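Local coordinates for iron-sulfur cluster assembly scaffold protein IscU (Streptococcus pyogenes, PDB 1SU0) that probably serves as a scaffold on which IscS assembles iron-sulfur clusters that are then handed to other proteins, and binds one zinc ion here, at residues A[24-29]-A[45-50]. Numbering follows the deposited sequence.
Sequences HGQLDG and SLTVKF
A hydrogen bond ties the loop 24-29, which leads from helix 8-19 to strand 33-36, to the middle strand of the antiparallel sheet. The backbone N of Leu27 donates to Thr47 OG1 at 2.9 Å, and the bond is nearly straight, with an angle of 167° at the hydrogen. Thr47 holds its hydroxyl wedged between its own backbone N and carbonyl carbon (chi1 56°), which aims OG1 at the loop and sets CG2 beside the N. The same OG1 also makes a weak hydrogen bond with Ala59 O on the adjacent strand 55-63.

Leu27 also packs along the strand. Its CB is directed at the strand, with CG beside the backbone N, and the side chain runs slantwise across Thr47, so that Leu27 CG lies 3.3 Å from the oxygen Thr47 OG1, beside the hydrogen bond. Beyond it, Leu27 CD1 makes an apolar contact with Lys49 CB at 3.8 Å; the two side chains lie roughly perpendicular, and the far end of Lys49 runs away from the loop.

At the other end lies a polar encounter. Gln26 bends at chi2 (-81°), which brings its terminal amide over Ser45, whose OG is anti to the backbone N. The amide carbon, Gln26 CD, is 3.4 Å from Ser45 OG.

Leu46 and Val48 turn away from the loop and touch helix 122-139, so the loop covers the sheet face opposite that helix; about 12 Å separates the side chains of Ser45 and the zinc ligand Asp42. Because the backbone N of Leu27 donates to a threonine hydroxyl and not to a strand carbonyl, the loop lies over the strand without extending the sheet.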
loop_
_atom_site.group_PDB
_atom_site.type_symbol
_atom_site.label_atom_id
_atom_site.label_comp_id
_atom_site.label_asym_id
_atom_site.label_seq_id
_atom_site.Cartn_x
_atom_site.Cartn_y
_atom_site.Cartn_z
ATOM N N HIS A 24 9.365 -0.462 -6.944
ATOM C CA HIS A 24 9.049 -1.762 -7.526
ATOM C C HIS A 24 10.320 -2.584 -7.586
ATOM O O HIS A 24 11.415 -2.035 -7.620
ATOM C CB HIS A 24 8.478 -1.597 -8.940
ATOM C CG HIS A 24 7.793 -2.821 -9.478
ATOM N ND1 HIS A 24 6.811 -3.501 -8.782
ATOM C CD2 HIS A 24 7.948 -3.483 -10.651
ATOM C CE1 HIS A 24 6.390 -4.524 -9.508
ATOM N NE2 HIS A 24 7.071 -4.542 -10.640
ATOM N N GLY A 25 10.168 -3.902 -7.651
ATOM C CA GLY A 25 11.283 -4.812 -7.530
ATOM C C GLY A 25 11.445 -5.255 -6.088
ATOM O O GLY A 25 10.521 -5.137 -5.269
ATOM N N GLN A 26 12.638 -5.766 -5.793
ATOM C CA GLN A 26 12.966 -6.363 -4.503
ATOM C C GLN A 26 14.309 -5.832 -4.026
ATOM O O GLN A 26 15.220 -5.617 -4.831
ATOM C CB GLN A 26 13.043 -7.902 -4.621
ATOM C CG GLN A 26 11.821 -8.575 -5.288
ATOM C CD GLN A 26 10.646 -8.778 -4.344
ATOM O OE1 GLN A 26 9.726 -7.944 -4.273
ATOM N NE2 GLN A 26 10.664 -9.894 -3.627
ATOM N N LEU A 27 14.424 -5.651 -2.713
ATOM C CA LEU A 27 15.665 -5.232 -2.075
ATOM C C LEU A 27 16.574 -6.431 -1.834
ATOM O O LEU A 27 16.099 -7.542 -1.582
ATOM C CB LEU A 27 15.362 -4.557 -0.738
ATOM C CG LEU A 27 14.426 -3.343 -0.742
ATOM C CD1 LEU A 27 14.276 -2.805 0.680
ATOM C CD2 LEU A 27 14.917 -2.254 -1.684
ATOM N N ASP A 28 17.881 -6.188 -1.892
ATOM C CA ASP A 28 18.882 -7.250 -1.784
ATOM C C ASP A 28 19.174 -7.634 -0.334
ATOM O O ASP A 28 19.243 -6.770 0.534
ATOM C CB ASP A 28 20.187 -6.827 -2.471
ATOM C CG ASP A 28 20.155 -7.054 -3.971
ATOM O OD1 ASP A 28 19.155 -6.649 -4.606
ATOM O OD2 ASP A 28 21.077 -7.633 -4.594
ATOM N N GLY A 29 19.354 -8.932 -0.090
ATOM C CA GLY A 29 19.652 -9.456 1.234
ATOM C C GLY A 29 18.554 -9.255 2.268
ATOM O O GLY A 29 18.839 -9.233 3.464
ATOM N N SER A 45 5.265 -9.524 -2.984
ATOM C CA SER A 45 6.466 -9.834 -2.267
ATOM C C SER A 45 6.961 -8.460 -1.909
ATOM O O SER A 45 7.283 -7.670 -2.791
ATOM C CB SER A 45 7.440 -10.568 -3.182
ATOM O OG SER A 45 8.646 -10.897 -2.537
ATOM N N LEU A 46 6.977 -8.180 -0.612
ATOM C CA LEU A 46 7.305 -6.880 -0.087
ATOM C C LEU A 46 8.551 -7.031 0.787
ATOM O O LEU A 46 8.457 -7.472 1.930
ATOM C CB LEU A 46 6.111 -6.377 0.741
ATOM C CG LEU A 46 5.948 -4.889 1.100
ATOM C CD1 LEU A 46 5.891 -4.690 2.590
ATOM C CD2 LEU A 46 7.022 -3.999 0.481
ATOM N N THR A 47 9.714 -6.702 0.230
ATOM C CA THR A 47 10.944 -6.594 1.014
ATOM C C THR A 47 10.995 -5.247 1.729
ATOM O O THR A 47 10.854 -4.206 1.087
ATOM C CB THR A 47 12.184 -6.701 0.123
ATOM O OG1 THR A 47 12.122 -5.713 -0.910
ATOM C CG2 THR A 47 12.244 -8.047 -0.597
ATOM N N VAL A 48 11.209 -5.255 3.042
ATOM C CA VAL A 48 11.351 -3.998 3.779
ATOM C C VAL A 48 12.651 -3.960 4.574
ATOM O O VAL A 48 12.990 -4.898 5.310
ATOM C CB VAL A 48 10.177 -3.733 4.732
ATOM C CG1 VAL A 48 10.349 -2.395 5.433
ATOM C CG2 VAL A 48 8.865 -3.751 3.970
ATOM N N LYS A 49 13.361 -2.850 4.413
ATOM C CA LYS A 49 14.591 -2.579 5.138
ATOM C C LYS A 49 14.310 -1.605 6.285
ATOM O O LYS A 49 13.609 -0.613 6.105
ATOM C CB LYS A 49 15.614 -1.977 4.173
ATOM C CG LYS A 49 17.000 -1.758 4.746
ATOM C CD LYS A 49 17.944 -1.259 3.664
ATOM C CE LYS A 49 19.287 -0.873 4.240
ATOM N NZ LYS A 49 19.970 -2.039 4.863
ATOM N N PHE A 50 14.836 -1.924 7.460
ATOM C CA PHE A 50 14.856 -1.013 8.603
ATOM C C PHE A 50 16.317 -0.803 9.008
ATOM O O PHE A 50 17.065 -1.776 9.135
ATOM C CB PHE A 50 14.074 -1.597 9.787
ATOM C CG PHE A 50 12.757 -2.208 9.401
ATOM C CD1 PHE A 50 12.701 -3.511 8.907
ATOM C CD2 PHE A 50 11.570 -1.479 9.519
ATOM C CE1 PHE A 50 11.491 -4.079 8.544
ATOM C CE2 PHE A 50 10.347 -2.045 9.149
ATOM C CZ PHE A 50 10.307 -3.342 8.663
#